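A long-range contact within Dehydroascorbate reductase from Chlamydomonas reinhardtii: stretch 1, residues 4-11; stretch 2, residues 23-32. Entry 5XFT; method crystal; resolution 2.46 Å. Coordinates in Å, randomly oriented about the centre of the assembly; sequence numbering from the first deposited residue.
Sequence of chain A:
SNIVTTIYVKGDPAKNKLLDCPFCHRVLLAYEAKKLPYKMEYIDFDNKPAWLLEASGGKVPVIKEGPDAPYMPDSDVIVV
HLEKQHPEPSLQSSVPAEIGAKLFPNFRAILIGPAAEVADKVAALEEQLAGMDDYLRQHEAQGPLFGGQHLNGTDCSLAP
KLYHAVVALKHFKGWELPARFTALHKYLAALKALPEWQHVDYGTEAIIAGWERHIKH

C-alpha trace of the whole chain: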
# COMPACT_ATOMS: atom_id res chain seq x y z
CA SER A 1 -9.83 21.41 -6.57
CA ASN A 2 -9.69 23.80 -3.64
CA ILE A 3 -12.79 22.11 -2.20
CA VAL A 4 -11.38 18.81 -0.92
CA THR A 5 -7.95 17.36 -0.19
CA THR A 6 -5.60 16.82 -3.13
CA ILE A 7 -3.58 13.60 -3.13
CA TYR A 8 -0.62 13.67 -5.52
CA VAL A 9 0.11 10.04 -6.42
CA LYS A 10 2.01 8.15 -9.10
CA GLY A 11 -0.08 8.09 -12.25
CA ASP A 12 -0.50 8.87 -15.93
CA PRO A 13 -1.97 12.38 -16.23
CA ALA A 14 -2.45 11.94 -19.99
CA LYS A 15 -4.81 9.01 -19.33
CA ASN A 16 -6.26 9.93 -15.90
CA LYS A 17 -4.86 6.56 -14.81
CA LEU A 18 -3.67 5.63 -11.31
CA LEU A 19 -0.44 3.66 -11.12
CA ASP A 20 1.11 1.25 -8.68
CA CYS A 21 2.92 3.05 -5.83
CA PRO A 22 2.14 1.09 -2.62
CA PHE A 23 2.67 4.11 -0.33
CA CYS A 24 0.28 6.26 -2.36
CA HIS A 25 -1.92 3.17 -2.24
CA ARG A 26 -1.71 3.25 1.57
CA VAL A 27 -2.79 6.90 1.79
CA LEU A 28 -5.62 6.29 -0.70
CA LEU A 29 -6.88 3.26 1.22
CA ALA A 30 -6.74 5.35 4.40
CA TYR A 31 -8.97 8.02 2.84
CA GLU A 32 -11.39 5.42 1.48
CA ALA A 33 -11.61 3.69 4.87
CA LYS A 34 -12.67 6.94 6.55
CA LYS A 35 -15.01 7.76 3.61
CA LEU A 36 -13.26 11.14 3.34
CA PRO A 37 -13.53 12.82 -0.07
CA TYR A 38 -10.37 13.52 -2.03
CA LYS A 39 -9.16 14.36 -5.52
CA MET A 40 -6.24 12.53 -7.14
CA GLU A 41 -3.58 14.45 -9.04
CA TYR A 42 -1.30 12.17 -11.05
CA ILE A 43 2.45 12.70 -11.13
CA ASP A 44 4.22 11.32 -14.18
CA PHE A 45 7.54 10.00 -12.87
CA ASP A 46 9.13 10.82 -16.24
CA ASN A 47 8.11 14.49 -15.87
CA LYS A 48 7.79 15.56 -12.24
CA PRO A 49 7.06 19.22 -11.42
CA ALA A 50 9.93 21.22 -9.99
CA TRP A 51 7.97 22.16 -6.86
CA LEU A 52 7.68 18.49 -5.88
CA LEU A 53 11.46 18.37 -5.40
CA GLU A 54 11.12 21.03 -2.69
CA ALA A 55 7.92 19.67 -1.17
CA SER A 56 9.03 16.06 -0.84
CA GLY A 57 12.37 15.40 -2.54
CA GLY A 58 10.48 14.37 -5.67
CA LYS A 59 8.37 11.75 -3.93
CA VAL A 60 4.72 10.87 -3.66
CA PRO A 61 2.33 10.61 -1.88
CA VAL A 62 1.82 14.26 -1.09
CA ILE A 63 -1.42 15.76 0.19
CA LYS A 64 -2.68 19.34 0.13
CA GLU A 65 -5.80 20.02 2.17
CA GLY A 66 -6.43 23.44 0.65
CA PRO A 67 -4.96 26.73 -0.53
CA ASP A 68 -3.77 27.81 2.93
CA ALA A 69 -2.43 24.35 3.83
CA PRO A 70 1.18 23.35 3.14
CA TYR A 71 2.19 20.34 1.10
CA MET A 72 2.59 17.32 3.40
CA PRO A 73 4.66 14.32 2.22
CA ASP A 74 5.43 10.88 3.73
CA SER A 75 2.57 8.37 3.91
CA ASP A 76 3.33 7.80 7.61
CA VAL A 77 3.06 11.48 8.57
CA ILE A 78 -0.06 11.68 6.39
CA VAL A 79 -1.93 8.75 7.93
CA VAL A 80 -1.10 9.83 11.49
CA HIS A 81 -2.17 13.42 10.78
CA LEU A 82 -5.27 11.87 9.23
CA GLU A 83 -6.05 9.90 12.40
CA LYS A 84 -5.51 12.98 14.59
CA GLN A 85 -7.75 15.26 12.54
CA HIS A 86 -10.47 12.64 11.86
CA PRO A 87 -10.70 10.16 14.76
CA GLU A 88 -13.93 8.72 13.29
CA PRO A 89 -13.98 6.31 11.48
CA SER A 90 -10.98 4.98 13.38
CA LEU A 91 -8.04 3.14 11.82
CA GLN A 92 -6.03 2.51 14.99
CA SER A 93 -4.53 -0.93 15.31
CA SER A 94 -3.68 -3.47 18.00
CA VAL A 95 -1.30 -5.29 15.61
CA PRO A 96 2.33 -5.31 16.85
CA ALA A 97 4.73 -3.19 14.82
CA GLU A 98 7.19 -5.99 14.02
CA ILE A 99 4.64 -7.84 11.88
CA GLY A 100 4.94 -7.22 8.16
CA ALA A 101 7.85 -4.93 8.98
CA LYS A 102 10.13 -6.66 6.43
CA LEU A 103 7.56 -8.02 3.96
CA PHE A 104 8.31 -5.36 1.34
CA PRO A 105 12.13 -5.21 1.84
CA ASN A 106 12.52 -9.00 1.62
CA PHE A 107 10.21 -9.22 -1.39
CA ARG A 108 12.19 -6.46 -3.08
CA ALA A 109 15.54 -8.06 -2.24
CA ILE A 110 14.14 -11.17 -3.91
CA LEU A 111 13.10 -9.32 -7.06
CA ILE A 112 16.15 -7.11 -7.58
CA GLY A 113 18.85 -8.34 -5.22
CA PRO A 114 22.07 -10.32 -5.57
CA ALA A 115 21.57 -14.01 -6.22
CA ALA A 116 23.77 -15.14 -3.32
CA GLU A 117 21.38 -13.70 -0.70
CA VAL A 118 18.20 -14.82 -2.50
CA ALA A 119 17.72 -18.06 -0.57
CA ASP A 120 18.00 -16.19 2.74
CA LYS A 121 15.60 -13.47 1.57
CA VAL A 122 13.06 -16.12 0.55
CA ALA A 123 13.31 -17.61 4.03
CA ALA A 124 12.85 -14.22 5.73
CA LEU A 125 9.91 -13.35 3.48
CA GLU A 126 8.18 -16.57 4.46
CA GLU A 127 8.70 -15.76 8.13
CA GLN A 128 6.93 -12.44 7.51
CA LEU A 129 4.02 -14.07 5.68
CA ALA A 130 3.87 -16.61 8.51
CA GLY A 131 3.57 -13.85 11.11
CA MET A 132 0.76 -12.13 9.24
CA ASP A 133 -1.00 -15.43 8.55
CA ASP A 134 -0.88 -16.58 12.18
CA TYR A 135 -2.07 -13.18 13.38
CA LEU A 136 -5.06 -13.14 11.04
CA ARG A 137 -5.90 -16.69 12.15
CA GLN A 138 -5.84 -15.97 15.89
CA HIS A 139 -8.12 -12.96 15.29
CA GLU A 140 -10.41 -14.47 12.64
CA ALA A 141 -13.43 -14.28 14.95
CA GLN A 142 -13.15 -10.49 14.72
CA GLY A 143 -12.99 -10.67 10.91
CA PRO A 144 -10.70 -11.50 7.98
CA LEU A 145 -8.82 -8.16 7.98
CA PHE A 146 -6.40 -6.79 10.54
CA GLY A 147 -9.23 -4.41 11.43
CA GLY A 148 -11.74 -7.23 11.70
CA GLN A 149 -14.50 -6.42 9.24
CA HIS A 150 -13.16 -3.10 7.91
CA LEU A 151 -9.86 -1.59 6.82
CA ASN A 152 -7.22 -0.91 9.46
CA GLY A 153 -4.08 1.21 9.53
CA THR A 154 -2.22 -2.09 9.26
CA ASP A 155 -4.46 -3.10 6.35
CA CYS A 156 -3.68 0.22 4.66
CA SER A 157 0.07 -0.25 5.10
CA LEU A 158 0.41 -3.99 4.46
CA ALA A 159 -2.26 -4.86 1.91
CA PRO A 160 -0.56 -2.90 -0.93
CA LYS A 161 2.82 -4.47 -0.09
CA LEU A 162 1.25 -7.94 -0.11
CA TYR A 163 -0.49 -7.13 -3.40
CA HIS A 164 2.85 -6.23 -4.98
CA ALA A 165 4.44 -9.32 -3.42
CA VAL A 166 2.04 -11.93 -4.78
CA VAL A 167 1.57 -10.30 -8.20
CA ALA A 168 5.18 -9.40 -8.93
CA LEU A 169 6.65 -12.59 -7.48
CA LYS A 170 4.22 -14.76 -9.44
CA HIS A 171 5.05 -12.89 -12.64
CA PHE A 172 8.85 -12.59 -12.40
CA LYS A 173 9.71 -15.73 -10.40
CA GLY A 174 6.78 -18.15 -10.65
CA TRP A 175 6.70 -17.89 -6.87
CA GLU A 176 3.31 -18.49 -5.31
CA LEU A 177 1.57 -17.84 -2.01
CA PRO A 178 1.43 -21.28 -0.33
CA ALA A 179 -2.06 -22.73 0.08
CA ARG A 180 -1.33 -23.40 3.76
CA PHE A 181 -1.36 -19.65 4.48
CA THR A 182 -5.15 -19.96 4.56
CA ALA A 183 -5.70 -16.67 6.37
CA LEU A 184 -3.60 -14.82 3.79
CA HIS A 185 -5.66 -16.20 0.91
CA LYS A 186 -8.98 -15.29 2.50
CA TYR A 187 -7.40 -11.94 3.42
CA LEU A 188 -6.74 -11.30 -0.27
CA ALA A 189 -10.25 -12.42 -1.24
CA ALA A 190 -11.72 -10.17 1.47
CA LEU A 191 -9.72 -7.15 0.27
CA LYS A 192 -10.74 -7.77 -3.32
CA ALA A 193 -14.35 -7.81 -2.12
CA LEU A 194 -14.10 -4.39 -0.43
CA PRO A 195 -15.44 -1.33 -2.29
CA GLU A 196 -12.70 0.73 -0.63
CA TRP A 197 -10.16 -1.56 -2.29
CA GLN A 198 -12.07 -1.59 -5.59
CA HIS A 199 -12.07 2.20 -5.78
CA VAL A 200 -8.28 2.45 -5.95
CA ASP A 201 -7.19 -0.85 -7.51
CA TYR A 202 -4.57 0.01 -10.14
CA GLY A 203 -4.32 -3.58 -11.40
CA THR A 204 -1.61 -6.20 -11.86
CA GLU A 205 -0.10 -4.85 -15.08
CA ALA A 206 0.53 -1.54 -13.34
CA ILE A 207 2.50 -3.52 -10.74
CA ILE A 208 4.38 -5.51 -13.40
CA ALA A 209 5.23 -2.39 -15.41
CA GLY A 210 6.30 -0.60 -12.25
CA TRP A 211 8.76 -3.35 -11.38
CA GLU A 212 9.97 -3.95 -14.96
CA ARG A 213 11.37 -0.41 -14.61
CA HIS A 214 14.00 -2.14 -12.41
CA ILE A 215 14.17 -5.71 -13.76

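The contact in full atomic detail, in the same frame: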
# COMPACT_ATOMS: atom_id res chain seq x y z
N VAL A 4 -11.74 19.96 -1.73
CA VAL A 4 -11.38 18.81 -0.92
C VAL A 4 -9.87 18.65 -0.93
O VAL A 4 -9.15 19.42 -1.57
CB VAL A 4 -12.08 17.53 -1.42
CG1 VAL A 4 -13.60 17.71 -1.39
CG2 VAL A 4 -11.61 17.18 -2.83
N THR A 5 -9.38 17.62 -0.24
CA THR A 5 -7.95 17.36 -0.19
C THR A 5 -7.44 16.83 -1.53
O THR A 5 -8.08 15.98 -2.16
CB THR A 5 -7.66 16.35 0.93
OG1 THR A 5 -7.96 16.96 2.19
CG2 THR A 5 -6.21 15.92 0.90
N THR A 6 -6.29 17.35 -1.96
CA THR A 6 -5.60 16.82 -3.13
C THR A 6 -4.56 15.79 -2.71
O THR A 6 -3.77 16.03 -1.79
CB THR A 6 -4.91 17.94 -3.91
OG1 THR A 6 -5.84 19.00 -4.14
CG2 THR A 6 -4.40 17.42 -5.26
N ILE A 7 -4.54 14.66 -3.39
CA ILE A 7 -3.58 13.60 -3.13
C ILE A 7 -2.78 13.40 -4.41
O ILE A 7 -3.29 12.85 -5.39
CB ILE A 7 -4.25 12.30 -2.67
CG1 ILE A 7 -5.20 12.59 -1.51
CG2 ILE A 7 -3.20 11.31 -2.19
CD1 ILE A 7 -5.88 11.33 -0.97
N TYR A 8 -1.55 13.89 -4.42
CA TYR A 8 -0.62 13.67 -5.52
C TYR A 8 -0.03 12.28 -5.38
O TYR A 8 0.64 11.97 -4.38
CB TYR A 8 0.48 14.72 -5.52
CG TYR A 8 -0.06 16.13 -5.57
CD1 TYR A 8 -0.17 16.81 -6.77
CD2 TYR A 8 -0.44 16.78 -4.41
CE1 TYR A 8 -0.66 18.09 -6.82
CE2 TYR A 8 -0.94 18.06 -4.44
CZ TYR A 8 -1.05 18.71 -5.65
OH TYR A 8 -1.54 20.00 -5.68
N VAL A 9 -0.29 11.44 -6.40
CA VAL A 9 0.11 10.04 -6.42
C VAL A 9 0.80 9.76 -7.75
O VAL A 9 0.82 10.59 -8.66
CB VAL A 9 -1.09 9.10 -6.24
CG1 VAL A 9 -1.73 9.30 -4.88
CG2 VAL A 9 -2.11 9.32 -7.34
N LYS A 10 1.38 8.56 -7.86
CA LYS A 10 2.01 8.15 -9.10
C LYS A 10 0.93 7.76 -10.11
O LYS A 10 0.08 6.92 -9.81
CB LYS A 10 2.97 7.00 -8.85
CG LYS A 10 3.46 6.34 -10.14
CD LYS A 10 4.06 4.96 -9.89
CE LYS A 10 4.65 4.38 -11.16
NZ LYS A 10 6.13 4.21 -11.10
N GLY A 11 0.96 8.37 -11.28
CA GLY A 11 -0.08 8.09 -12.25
C GLY A 11 0.32 8.47 -13.65
O GLY A 11 1.48 8.77 -13.93
N PHE A 23 2.80 3.13 -1.40
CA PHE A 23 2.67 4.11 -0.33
C PHE A 23 1.54 5.10 -0.63
O PHE A 23 0.71 5.40 0.24
CB PHE A 23 4.00 4.82 -0.12
CG PHE A 23 5.14 3.87 0.13
CD1 PHE A 23 5.43 3.47 1.42
CD2 PHE A 23 5.88 3.35 -0.91
CE1 PHE A 23 6.47 2.57 1.67
CE2 PHE A 23 6.92 2.45 -0.67
CZ PHE A 23 7.21 2.07 0.62
N CYS A 24 1.49 5.60 -1.87
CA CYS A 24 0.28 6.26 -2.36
C CYS A 24 -0.93 5.38 -2.12
O CYS A 24 -1.97 5.85 -1.64
CB CYS A 24 0.39 6.54 -3.86
SG CYS A 24 1.74 7.59 -4.38
N HIS A 25 -0.81 4.10 -2.46
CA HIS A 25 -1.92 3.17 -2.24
C HIS A 25 -2.34 3.17 -0.77
O HIS A 25 -3.54 3.11 -0.47
CB HIS A 25 -1.53 1.77 -2.70
CG HIS A 25 -2.70 0.85 -2.91
ND1 HIS A 25 -2.55 -0.48 -3.22
CD2 HIS A 25 -4.03 1.08 -2.87
CE1 HIS A 25 -3.74 -1.04 -3.35
NE2 HIS A 25 -4.66 -0.11 -3.14
N ARG A 26 -1.38 3.26 0.14
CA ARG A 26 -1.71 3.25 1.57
C ARG A 26 -2.49 4.50 1.95
O ARG A 26 -3.52 4.42 2.65
CB ARG A 26 -0.44 3.13 2.41
CG ARG A 26 -0.63 3.65 3.84
CD ARG A 26 0.71 3.88 4.57
NE ARG A 26 0.57 3.65 6.00
CZ ARG A 26 1.53 3.95 6.87
NH1 ARG A 26 2.67 4.46 6.43
NH2 ARG A 26 1.39 3.72 8.17
N VAL A 27 -2.04 5.67 1.50
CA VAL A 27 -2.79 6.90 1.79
C VAL A 27 -4.20 6.83 1.21
O VAL A 27 -5.19 7.14 1.89
CB VAL A 27 -2.02 8.12 1.28
CG1 VAL A 27 -2.89 9.36 1.36
CG2 VAL A 27 -0.76 8.30 2.10
N LEU A 28 -4.32 6.39 -0.05
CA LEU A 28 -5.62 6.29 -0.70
C LEU A 28 -6.56 5.35 0.05
O LEU A 28 -7.74 5.67 0.25
CB LEU A 28 -5.45 5.80 -2.14
CG LEU A 28 -4.64 6.67 -3.09
CD1 LEU A 28 -4.49 5.95 -4.41
CD2 LEU A 28 -5.34 7.98 -3.28
N LEU A 29 -6.06 4.17 0.43
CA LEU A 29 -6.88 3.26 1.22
C LEU A 29 -7.28 3.88 2.55
O LEU A 29 -8.40 3.67 3.03
CB LEU A 29 -6.14 1.93 1.44
CG LEU A 29 -5.99 1.00 0.24
CD1 LEU A 29 -5.13 -0.18 0.56
CD2 LEU A 29 -7.34 0.54 -0.23
N ALA A 30 -6.38 4.66 3.16
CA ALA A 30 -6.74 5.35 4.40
C ALA A 30 -7.90 6.31 4.19
O ALA A 30 -8.84 6.35 5.00
CB ALA A 30 -5.53 6.08 4.96
N TYR A 31 -7.87 7.09 3.11
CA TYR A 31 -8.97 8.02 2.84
C TYR A 31 -10.27 7.29 2.53
O TYR A 31 -11.34 7.71 2.97
CB TYR A 31 -8.59 8.95 1.69
CG TYR A 31 -7.87 10.19 2.15
CD1 TYR A 31 -6.53 10.15 2.51
CD2 TYR A 31 -8.53 11.41 2.22
CE1 TYR A 31 -5.87 11.28 2.95
CE2 TYR A 31 -7.88 12.55 2.65
CZ TYR A 31 -6.55 12.48 3.02
OH TYR A 31 -5.91 13.62 3.45
N GLU A 32 -10.19 6.19 1.78
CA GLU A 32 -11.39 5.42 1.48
C GLU A 32 -11.99 4.80 2.74
O GLU A 32 -13.21 4.74 2.89
CB GLU A 32 -11.06 4.33 0.46
CG GLU A 32 -10.76 4.85 -0.93
CD GLU A 32 -12.01 5.24 -1.68
OE1 GLU A 32 -13.09 4.72 -1.33
OE2 GLU A 32 -11.92 6.07 -2.61
O HOH W 1 -7.37 15.61 4.49

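The strand through residues 5-9 packs against helix 23-32 with their N-to-C directions 156° apart, nearly antiparallel, and axes 9.0 Å apart at closest approach. The separation narrows along the strand: Ile-7 CA lies 8.0 Å from Leu-28 CA, whereas Val-9 CA lies 5.5 Å from Cys-24 CA. Strand alternation sends the CA-to-CB bonds of Thr-5, Ile-7 and Val-9 toward the helix and those of Thr-6 and Tyr-8 away. On the helix, Cys-24, Val-27 and Tyr-31 point their CA-to-CB bonds toward the strand, at intervals of three and four residues, roughly one turn; that of Leu-28 points sideways, but the end of its side chain comes nearer.

Ile-7 is central. Its CD1 sits 3.8 Å from the centroid of the Tyr-31 ring and 13° off the ring normal, a CH-pi contact over the face. Its CG2 meets both Val-27 CG1 and Leu-28 CD2 at 4.1 Å. Val-9 CG1 continues this apolar packing, 3.6 Å from Cys-24 CB and 4.2 Å from Leu-28 CD2.

Polar links lie at the two ends. Lys-10 N donates a weak hydrogen bond to Cys-24 SG (3.6 Å, N-H...S angle 148°). At the other end, one water bridges Thr-5 OG1 and Tyr-31 OH, 2.7 Å from each, while Thr-5 CG2 approaches Tyr-31 OH to 3.4 Å.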